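Local coordinates for pesticidial crystal protein CRY2AA (Bacillus thuringiensis serovar kurstaki, PDB 1I5P) that kills dipteran and lepidopteran larvae by binding to their midgut epithelial cells and promoting colloid-osmotic lysis, at residues Gly233-Leu238 with Thr285-Ala290; Asp240-Arg245 with Gln291-Leu296; Tyr297-Val302 with Ser427-Val432. All blocks are in the same frame, centred on the assembly; numbering follows the deposited sequence.

Contact 1: Gly233-Leu238 with Thr285-Ala290; sequences GLNTRL and TQSFTA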
loop_
_atom_site.group_PDB
_atom_site.type_symbol
_atom_site.label_atom_id
_atom_site.label_comp_id
_atom_site.label_asym_id
_atom_site.label_seq_id
_atom_site.Cartn_x
_atom_site.Cartn_y
_atom_site.Cartn_z
ATOM N N GLY A 233 -17.451 -0.710 -12.549
ATOM C CA GLY A 233 -18.368 0.256 -13.125
ATOM C C GLY A 233 -17.722 1.604 -13.392
ATOM O O GLY A 233 -18.384 2.554 -13.819
ATOM N N LEU A 234 -16.420 1.700 -13.148
ATOM C CA LEU A 234 -15.713 2.959 -13.366
ATOM C C LEU A 234 -15.405 3.277 -14.827
ATOM O O LEU A 234 -15.126 2.395 -15.643
ATOM C CB LEU A 234 -14.393 2.982 -12.591
ATOM C CG LEU A 234 -14.376 3.295 -11.090
ATOM C CD1 LEU A 234 -12.952 3.173 -10.577
ATOM C CD2 LEU A 234 -14.909 4.693 -10.841
ATOM N N ASN A 235 -15.465 4.564 -15.135
ATOM C CA ASN A 235 -15.146 5.075 -16.454
ATOM C C ASN A 235 -14.848 6.530 -16.171
ATOM O O ASN A 235 -15.729 7.388 -16.254
ATOM C CB ASN A 235 -16.327 4.961 -17.420
ATOM C CG ASN A 235 -15.928 5.291 -18.851
ATOM O OD1 ASN A 235 -14.775 5.633 -19.111
ATOM N ND2 ASN A 235 -16.873 5.187 -19.781
ATOM N N THR A 236 -13.601 6.801 -15.812
ATOM C CA THR A 236 -13.211 8.153 -15.473
ATOM C C THR A 236 -11.768 8.444 -15.857
ATOM O O THR A 236 -11.026 7.554 -16.272
ATOM C CB THR A 236 -13.381 8.367 -13.963
ATOM O OG1 THR A 236 -13.210 9.754 -13.648
ATOM C CG2 THR A 236 -12.359 7.528 -13.199
ATOM N N ARG A 237 -11.366 9.698 -15.721
ATOM C CA ARG A 237 -9.996 10.070 -16.045
ATOM C C ARG A 237 -9.035 9.402 -15.061
ATOM O O ARG A 237 -9.439 8.992 -13.969
ATOM C CB ARG A 237 -9.842 11.584 -15.997
ATOM C CG ARG A 237 -10.761 12.326 -16.954
ATOM C CD ARG A 237 -10.064 13.569 -17.458
ATOM N NE ARG A 237 -10.902 14.761 -17.406
ATOM C CZ ARG A 237 -10.420 15.992 -17.254
ATOM N NH1 ARG A 237 -9.110 16.181 -17.136
ATOM N NH2 ARG A 237 -11.241 17.034 -17.224
ATOM N N LEU A 238 -7.767 9.298 -15.451
ATOM C CA LEU A 238 -6.758 8.653 -14.609
ATOM C C LEU A 238 -6.728 9.178 -13.183
ATOM O O LEU A 238 -6.774 8.402 -12.224
ATOM C CB LEU A 238 -5.365 8.809 -15.227
ATOM C CG LEU A 238 -4.264 8.020 -14.519
ATOM C CD1 LEU A 238 -4.633 6.544 -14.514
ATOM C CD2 LEU A 238 -2.924 8.233 -15.214
ATOM N N THR A 285 -6.907 14.194 -20.263
ATOM C CA THR A 285 -8.294 13.925 -20.629
ATOM C C THR A 285 -8.756 12.494 -20.870
ATOM O O THR A 285 -9.948 12.208 -20.773
ATOM C CB THR A 285 -8.656 14.718 -21.896
ATOM O OG1 THR A 285 -7.646 14.494 -22.891
ATOM C CG2 THR A 285 -8.738 16.202 -21.596
ATOM N N GLN A 286 -7.842 11.595 -21.196
ATOM C CA GLN A 286 -8.254 10.230 -21.477
ATOM C C GLN A 286 -9.045 9.591 -20.341
ATOM O O GLN A 286 -8.720 9.748 -19.166
ATOM C CB GLN A 286 -7.039 9.378 -21.832
ATOM C CG GLN A 286 -7.381 7.962 -22.246
ATOM C CD GLN A 286 -6.220 7.263 -22.922
ATOM O OE1 GLN A 286 -5.069 7.673 -22.786
ATOM N NE2 GLN A 286 -6.515 6.195 -23.647
ATOM N N SER A 287 -10.100 8.874 -20.710
ATOM C CA SER A 287 -10.948 8.211 -19.734
ATOM C C SER A 287 -10.591 6.730 -19.741
ATOM O O SER A 287 -10.272 6.171 -20.787
ATOM C CB SER A 287 -12.425 8.414 -20.102
ATOM O OG SER A 287 -13.284 8.022 -19.046
ATOM N N PHE A 288 -10.627 6.095 -18.576
ATOM C CA PHE A 288 -10.292 4.676 -18.497
ATOM C C PHE A 288 -11.353 3.864 -17.778
ATOM O O PHE A 288 -12.110 4.389 -16.955
ATOM C CB PHE A 288 -8.955 4.471 -17.766
ATOM C CG PHE A 288 -7.803 5.226 -18.370
ATOM C CD1 PHE A 288 -7.501 6.515 -17.946
ATOM C CD2 PHE A 288 -7.028 4.651 -19.375
ATOM C CE1 PHE A 288 -6.443 7.225 -18.511
ATOM C CE2 PHE A 288 -5.968 5.353 -19.948
ATOM C CZ PHE A 288 -5.679 6.643 -19.514
ATOM N N THR A 289 -11.384 2.574 -18.092
ATOM C CA THR A 289 -12.309 1.638 -17.476
ATOM C C THR A 289 -11.482 0.577 -16.751
ATOM O O THR A 289 -10.260 0.512 -16.914
ATOM C CB THR A 289 -13.198 0.950 -18.532
ATOM O OG1 THR A 289 -12.375 0.208 -19.440
ATOM C CG2 THR A 289 -13.995 1.986 -19.309
ATOM N N ALA A 290 -12.148 -0.253 -15.955
ATOM C CA ALA A 290 -11.477 -1.302 -15.196
ATOM C C ALA A 290 -10.622 -2.228 -16.061
ATOM O O ALA A 290 -9.577 -2.709 -15.623
ATOM C CB ALA A 290 -12.509 -2.119 -14.421
HETATM O O HOH W 1 -15.043 -0.162 -15.906
HETATM O O HOH W 2 -6.574 10.966 -17.744
#

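Contact 2: Asp240-Arg245 with Gln291-Leu296; sequences DMLEFR and QNWPFL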
loop_
_atom_site.group_PDB
_atom_site.type_symbol
_atom_site.label_atom_id
_atom_site.label_comp_id
_atom_site.label_asym_id
_atom_site.label_seq_id
_atom_site.Cartn_x
_atom_site.Cartn_y
_atom_site.Cartn_z
ATOM N N ASP A 240 -8.933 10.541 -11.328
ATOM C CA ASP A 240 -10.072 10.066 -10.545
ATOM C C ASP A 240 -10.057 8.568 -10.274
ATOM O O ASP A 240 -10.481 8.121 -9.213
ATOM C CB ASP A 240 -11.376 10.468 -11.233
ATOM C CG ASP A 240 -11.639 11.959 -11.142
ATOM O OD1 ASP A 240 -12.239 12.519 -12.088
ATOM O OD2 ASP A 240 -11.252 12.565 -10.119
ATOM N N MET A 241 -9.571 7.787 -11.229
ATOM C CA MET A 241 -9.498 6.348 -11.027
ATOM C C MET A 241 -8.522 6.044 -9.894
ATOM O O MET A 241 -8.819 5.251 -9.003
ATOM C CB MET A 241 -9.040 5.645 -12.308
ATOM C CG MET A 241 -8.791 4.158 -12.122
ATOM S SD MET A 241 -8.458 3.326 -13.664
ATOM C CE MET A 241 -10.116 2.947 -14.182
ATOM N N LEU A 242 -7.356 6.681 -9.929
ATOM C CA LEU A 242 -6.350 6.462 -8.894
ATOM C C LEU A 242 -6.817 6.927 -7.513
ATOM O O LEU A 242 -6.561 6.257 -6.507
ATOM C CB LEU A 242 -5.039 7.165 -9.273
ATOM C CG LEU A 242 -4.417 6.686 -10.585
ATOM C CD1 LEU A 242 -3.045 7.337 -10.787
ATOM C CD2 LEU A 242 -4.288 5.162 -10.556
ATOM N N GLU A 243 -7.498 8.067 -7.455
ATOM C CA GLU A 243 -7.979 8.579 -6.173
ATOM C C GLU A 243 -9.068 7.686 -5.594
ATOM O O GLU A 243 -9.171 7.529 -4.376
ATOM C CB GLU A 243 -8.522 10.000 -6.323
ATOM C CG GLU A 243 -7.494 11.032 -6.735
ATOM C CD GLU A 243 -7.685 12.355 -6.020
ATOM O OE1 GLU A 243 -8.846 12.784 -5.855
ATOM O OE2 GLU A 243 -6.675 12.969 -5.623
ATOM N N PHE A 244 -9.892 7.115 -6.463
ATOM C CA PHE A 244 -10.938 6.227 -5.997
ATOM C C PHE A 244 -10.258 5.063 -5.286
ATOM O O PHE A 244 -10.687 4.638 -4.217
ATOM C CB PHE A 244 -11.763 5.694 -7.171
ATOM C CG PHE A 244 -12.829 4.708 -6.766
ATOM C CD1 PHE A 244 -14.006 5.141 -6.165
ATOM C CD2 PHE A 244 -12.646 3.344 -6.967
ATOM C CE1 PHE A 244 -14.988 4.233 -5.774
ATOM C CE2 PHE A 244 -13.621 2.422 -6.578
ATOM C CZ PHE A 244 -14.795 2.869 -5.978
ATOM N N ARG A 245 -9.188 4.551 -5.894
ATOM C CA ARG A 245 -8.444 3.431 -5.323
ATOM C C ARG A 245 -7.757 3.839 -4.027
ATOM O O ARG A 245 -7.827 3.129 -3.025
ATOM C CB ARG A 245 -7.390 2.918 -6.313
ATOM C CG ARG A 245 -6.453 1.862 -5.725
ATOM C CD ARG A 245 -5.466 1.353 -6.762
ATOM N NE ARG A 245 -4.521 0.401 -6.187
ATOM C CZ ARG A 245 -3.572 0.720 -5.310
ATOM N NH1 ARG A 245 -3.428 1.973 -4.899
ATOM N NH2 ARG A 245 -2.771 -0.222 -4.834
ATOM N N GLN A 291 -11.063 -2.480 -17.289
ATOM C CA GLN A 291 -10.321 -3.357 -18.191
ATOM C C GLN A 291 -8.939 -2.789 -18.522
ATOM O O GLN A 291 -8.026 -3.529 -18.887
ATOM C CB GLN A 291 -11.115 -3.589 -19.481
ATOM C CG GLN A 291 -12.307 -4.534 -19.314
ATOM C CD GLN A 291 -13.064 -4.779 -20.616
ATOM O OE1 GLN A 291 -13.917 -5.665 -20.693
ATOM N NE2 GLN A 291 -12.760 -3.986 -21.642
ATOM N N ASN A 292 -8.797 -1.475 -18.377
ATOM C CA ASN A 292 -7.538 -0.788 -18.648
ATOM C C ASN A 292 -6.609 -0.782 -17.439
ATOM O O ASN A 292 -5.414 -0.524 -17.570
ATOM C CB ASN A 292 -7.790 0.676 -19.016
ATOM C CG ASN A 292 -8.767 0.840 -20.154
ATOM O OD1 ASN A 292 -9.492 1.831 -20.212
ATOM N ND2 ASN A 292 -8.786 -0.118 -21.073
ATOM N N TRP A 293 -7.166 -1.047 -16.265
ATOM C CA TRP A 293 -6.393 -1.001 -15.031
ATOM C C TRP A 293 -5.175 -1.922 -14.998
ATOM O O TRP A 293 -4.083 -1.484 -14.635
ATOM C CB TRP A 293 -7.302 -1.275 -13.822
ATOM C CG TRP A 293 -6.606 -1.129 -12.494
ATOM C CD1 TRP A 293 -6.623 -2.023 -11.460
ATOM C CD2 TRP A 293 -5.751 -0.054 -12.080
ATOM N NE1 TRP A 293 -5.821 -1.577 -10.433
ATOM C CE2 TRP A 293 -5.275 -0.373 -10.786
ATOM C CE3 TRP A 293 -5.337 1.143 -12.677
ATOM C CZ2 TRP A 293 -4.402 0.466 -10.077
ATOM C CZ3 TRP A 293 -4.466 1.981 -11.969
ATOM C CH2 TRP A 293 -4.010 1.632 -10.684
ATOM N N PRO A 294 -5.340 -3.201 -15.381
ATOM C CA PRO A 294 -4.206 -4.129 -15.369
ATOM C C PRO A 294 -2.999 -3.559 -16.082
ATOM O O PRO A 294 -1.878 -3.641 -15.580
ATOM C CB PRO A 294 -4.776 -5.370 -16.050
ATOM C CG PRO A 294 -6.199 -5.356 -15.560
ATOM C CD PRO A 294 -6.567 -3.901 -15.799
ATOM N N PHE A 295 -3.227 -2.966 -17.250
ATOM C CA PHE A 295 -2.127 -2.373 -17.995
ATOM C C PHE A 295 -1.489 -1.243 -17.208
ATOM O O PHE A 295 -0.264 -1.184 -17.074
ATOM C CB PHE A 295 -2.586 -1.800 -19.340
ATOM C CG PHE A 295 -1.595 -0.836 -19.940
ATOM C CD1 PHE A 295 -0.475 -1.299 -20.630
ATOM C CD2 PHE A 295 -1.731 0.533 -19.735
ATOM C CE1 PHE A 295 0.496 -0.420 -21.099
ATOM C CE2 PHE A 295 -0.759 1.430 -20.203
ATOM C CZ PHE A 295 0.356 0.947 -20.887
ATOM N N LEU A 296 -2.324 -0.341 -16.700
ATOM C CA LEU A 296 -1.838 0.815 -15.954
ATOM C C LEU A 296 -0.967 0.478 -14.748
ATOM O O LEU A 296 0.131 1.010 -14.608
ATOM C CB LEU A 296 -3.019 1.695 -15.530
ATOM C CG LEU A 296 -3.744 2.377 -16.695
ATOM C CD1 LEU A 296 -5.014 3.084 -16.206
ATOM C CD2 LEU A 296 -2.792 3.364 -17.365
#

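Contact 3: Tyr297-Val302 with Ser427-Val432; sequences YSLFQV and SGVPLV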
loop_
_atom_site.group_PDB
_atom_site.type_symbol
_atom_site.label_atom_id
_atom_site.label_comp_id
_atom_site.label_asym_id
_atom_site.label_seq_id
_atom_site.Cartn_x
_atom_site.Cartn_y
_atom_site.Cartn_z
ATOM N N TYR A 297 -1.430 -0.409 -13.877
ATOM C CA TYR A 297 -0.613 -0.727 -12.720
ATOM C C TYR A 297 0.594 -1.602 -13.071
ATOM O O TYR A 297 1.574 -1.635 -12.329
ATOM C CB TYR A 297 -1.465 -1.347 -11.599
ATOM C CG TYR A 297 -1.918 -2.776 -11.785
ATOM C CD1 TYR A 297 -1.005 -3.832 -11.763
ATOM C CD2 TYR A 297 -3.271 -3.085 -11.895
ATOM C CE1 TYR A 297 -1.429 -5.155 -11.838
ATOM C CE2 TYR A 297 -3.707 -4.413 -11.969
ATOM C CZ TYR A 297 -2.777 -5.440 -11.936
ATOM O OH TYR A 297 -3.200 -6.752 -11.967
ATOM N N SER A 298 0.542 -2.297 -14.209
ATOM C CA SER A 298 1.680 -3.125 -14.610
ATOM C C SER A 298 2.773 -2.177 -15.088
ATOM O O SER A 298 3.965 -2.482 -14.994
ATOM C CB SER A 298 1.298 -4.105 -15.733
ATOM O OG SER A 298 1.168 -3.455 -16.988
ATOM N N LEU A 299 2.347 -1.014 -15.579
ATOM C CA LEU A 299 3.259 0.010 -16.075
ATOM C C LEU A 299 3.834 0.839 -14.934
ATOM O O LEU A 299 5.028 1.140 -14.912
ATOM C CB LEU A 299 2.531 0.944 -17.039
ATOM C CG LEU A 299 3.277 2.207 -17.478
ATOM C CD1 LEU A 299 4.440 1.834 -18.380
ATOM C CD2 LEU A 299 2.319 3.137 -18.213
ATOM N N PHE A 300 2.967 1.211 -13.996
ATOM C CA PHE A 300 3.357 2.024 -12.851
ATOM C C PHE A 300 4.324 1.322 -11.901
ATOM O O PHE A 300 5.000 1.983 -11.113
ATOM C CB PHE A 300 2.108 2.482 -12.087
ATOM C CG PHE A 300 1.168 3.338 -12.906
ATOM C CD1 PHE A 300 -0.146 3.538 -12.490
ATOM C CD2 PHE A 300 1.595 3.944 -14.090
ATOM C CE1 PHE A 300 -1.023 4.326 -13.230
ATOM C CE2 PHE A 300 0.721 4.735 -14.839
ATOM C CZ PHE A 300 -0.591 4.923 -14.404
ATOM N N GLN A 301 4.401 -0.004 -11.972
ATOM C CA GLN A 301 5.305 -0.740 -11.091
ATOM C C GLN A 301 6.551 -1.272 -11.796
ATOM O O GLN A 301 7.244 -2.142 -11.271
ATOM C CB GLN A 301 4.558 -1.886 -10.411
ATOM C CG GLN A 301 3.525 -1.396 -9.411
ATOM C CD GLN A 301 2.818 -2.526 -8.721
ATOM O OE1 GLN A 301 3.321 -3.082 -7.744
ATOM N NE2 GLN A 301 1.640 -2.886 -9.228
ATOM N N VAL A 302 6.830 -0.756 -12.987
ATOM C CA VAL A 302 8.010 -1.187 -13.721
ATOM C C VAL A 302 9.244 -0.759 -12.936
ATOM O O VAL A 302 9.370 0.401 -12.548
ATOM C CB VAL A 302 8.056 -0.564 -15.137
ATOM C CG1 VAL A 302 9.483 -0.629 -15.703
ATOM C CG2 VAL A 302 7.098 -1.304 -16.052
ATOM N N SER A 427 6.306 6.967 -12.667
ATOM C CA SER A 427 5.913 6.449 -13.960
ATOM C C SER A 427 5.213 7.588 -14.673
ATOM O O SER A 427 5.404 8.750 -14.328
ATOM C CB SER A 427 4.972 5.254 -13.796
ATOM O OG SER A 427 4.785 4.579 -15.027
ATOM N N GLY A 428 4.398 7.260 -15.662
ATOM C CA GLY A 428 3.697 8.300 -16.386
ATOM C C GLY A 428 2.994 7.749 -17.603
ATOM O O GLY A 428 3.165 6.580 -17.957
ATOM N N VAL A 429 2.190 8.595 -18.236
ATOM C CA VAL A 429 1.463 8.199 -19.430
ATOM C C VAL A 429 1.477 9.333 -20.445
ATOM O O VAL A 429 1.654 10.500 -20.087
ATOM C CB VAL A 429 -0.011 7.842 -19.115
ATOM C CG1 VAL A 429 -0.068 6.662 -18.161
ATOM C CG2 VAL A 429 -0.730 9.042 -18.515
ATOM N N PRO A 430 1.333 8.998 -21.735
ATOM C CA PRO A 430 1.322 10.037 -22.767
ATOM C C PRO A 430 -0.105 10.595 -22.821
ATOM O O PRO A 430 -0.995 10.077 -22.141
ATOM C CB PRO A 430 1.677 9.260 -24.027
ATOM C CG PRO A 430 0.965 7.968 -23.791
ATOM C CD PRO A 430 1.372 7.661 -22.352
ATOM N N LEU A 431 -0.335 11.623 -23.632
ATOM C CA LEU A 431 -1.672 12.202 -23.731
ATOM C C LEU A 431 -2.707 11.126 -24.051
ATOM O O LEU A 431 -3.791 11.095 -23.468
ATOM C CB LEU A 431 -1.715 13.294 -24.804
ATOM C CG LEU A 431 -3.074 13.987 -24.991
ATOM C CD1 LEU A 431 -3.493 14.668 -23.696
ATOM C CD2 LEU A 431 -2.983 15.003 -26.126
ATOM N N VAL A 432 -2.364 10.233 -24.970
ATOM C CA VAL A 432 -3.269 9.158 -25.356
ATOM C C VAL A 432 -2.534 7.828 -25.420
ATOM O O VAL A 432 -1.551 7.687 -26.152
ATOM C CB VAL A 432 -3.906 9.421 -26.747
ATOM C CG1 VAL A 432 -4.915 8.328 -27.070
ATOM C CG2 VAL A 432 -4.577 10.787 -26.774
HETATM O O HOH W 3 6.831 2.819 -15.900
#

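Contact 1: Gly233-Leu238 with Thr285-Ala290
Thr236 and Phe288 form an antiparallel hydrogen-bonded pair and supply both backbone bonds of this two-stranded sheet. Phe288 N donates a hydrogen bond to Thr236 O at 2.8 Å along a nearly straight N-H...O line (169°), whereas the return bond, from Thr236 N to Phe288 O, measures 3.1 Å and is bent to 142°. A side-chain bond runs beside them: Ser287 OG donates to Asn235 OD1 at 2.8 Å, from above the plane of the amide rather than within it. Both groups are swung anti to their own backbone N (Asn235 chi1 -171°), which brings CG and OG to where amide and hydroxyl can meet. Asn235 also lies side by side with Thr289, whose CG2 rests against the amide.

Water bridges the segments just beyond each end of the pairing. One water donates to Leu234 O and accepts from Ala290 N; another accepts from Leu238 N and donates to Gln286 O at 2.8 Å. CA-H...O contacts accompany the bonds, among them Asn235 CA to Phe288 O at 3.2 Å.

Outward from the polar core, Arg237 lays its CD against the Thr285 backbone while its guanidinium NH1 bonds to the carbonyls of Gly281 and Gln284. The Phe288 ring presents its edge to the first turn of helix 238-259: Leu238 N lies in the ring plane, and CE1 touches Leu238 CB at 3.8 Å. Met241 touches the CB end of the Phe288 side chain, and Leu296 and Leu438 also pack on this residue.

A short, solvent-facing pairing thus joins the connection before helix 238-259 of the helical domain to a strand of the middle, beta-prism domain; its two direct backbone bonds are supplemented by two water bridges, one side-chain bond and the packing of the buried Phe288.

Contact 2: Asp240-Arg245 with Gln291-Leu296
Met241 is the first residue of 240-245 to reach across, its CG anti to the backbone N (chi1 173°) and the chain bending only at its last torsion. Its SD makes a Met-aromatic contact with Trp293, 4.9 Å from the centroid of the six-membered ring and oblique to it, with CE3 the closest ring atom. The same sulfur brushes Leu296 CD1 at 4.3 Å.

Leu242 follows, crossing the indole at about a right angle. Its CD2 methyl sits equally near CZ3 and CH2 of Trp293, 3.5 Å from each.

One helical turn beyond Met241, Arg245 runs extended from CG to NE, and its CD meets Trp293 CZ2 at 3.6 Å. Here the aliphatic part of the chain does the touching, and the guanidinium plane is turned 44° from that of the indole. The charged end finds its partners beyond the contact, in Asn274 O and, by cation-pi interaction, Phe249.

Three side chains of helix 238-259 therefore line the benzo portion of one tryptophan without any hydrogen bond between the segments. The indole NE1 bonds instead to Glu514 OE2 of the C-terminal endotoxin region, so Trp293 combines apolar packing between domains with a polar bond.

Contact 3: Tyr297-Val302 with Ser427-Val432
Ser427 and Phe300 bury the most surface here, and Leu299 comes next. The serine sits at the point where strand 422-430 passes the last turn of helix 293-300. Its OG, anti to the backbone N (chi1 -169°), lies 3.4 Å from Phe300 CD2 and 3.7 Å from Leu299 CG, close to both helix side chains. A water ties the hydroxyl to the helix terminus: it donates to Leu299 O at 2.7 Å and hydrogen-bonds to Ser427 OG at 2.8 Å.

Phe300 turns the rim of its ring to the strand. Ser427 OG and Val429 CG1 both approach at the edge, the methyl in the ring plane and 3.9 Å from CE2, so the CD2-CE2 edge runs beside alternate residues of the strand. Val465 of the neighbouring strand 462-469 and Leu238 of helix 238-259 add to the packing around this ring.

Leu299 approaches the carbonyl of Gly428, which lies between them in sequence. Its CD2 stands 3.6 Å from Gly428 O and a looser 4.3 Å from Val429 CG1, while Leu442 and Ile450 touch the leucine from nearby loops.

The contact packs the end of a short helix against an edge strand of the three-stranded sheet 275-278, 462-469 and 422-430, within the beta-prism domain. Its chemistry is chiefly apolar, yet the buried serine hydroxyl is hydrogen-bonded to a water that also donates to the carbonyl of Leu299.

From the N terminus, helix 202-232 leads into strand 235-237 and then helix 238-259, which supply the first segments of contacts 1 and 2. The chain passes through strand 275-278 before strand 287-289 returns to close contact 1; helix 293-300 follows directly and closes contact 2. These two loops cross, since their segments alternate, and join the helical domain to the middle domain in consecutive steps. Contact 3 opens on the rest of helix 293-300 and closes 125 residues later, in series with both, after an excursion rich in strands. Leu238 of contact 1 touches Phe300 and Val429 of contact 3, connecting the interdomain junction with the prism sheet.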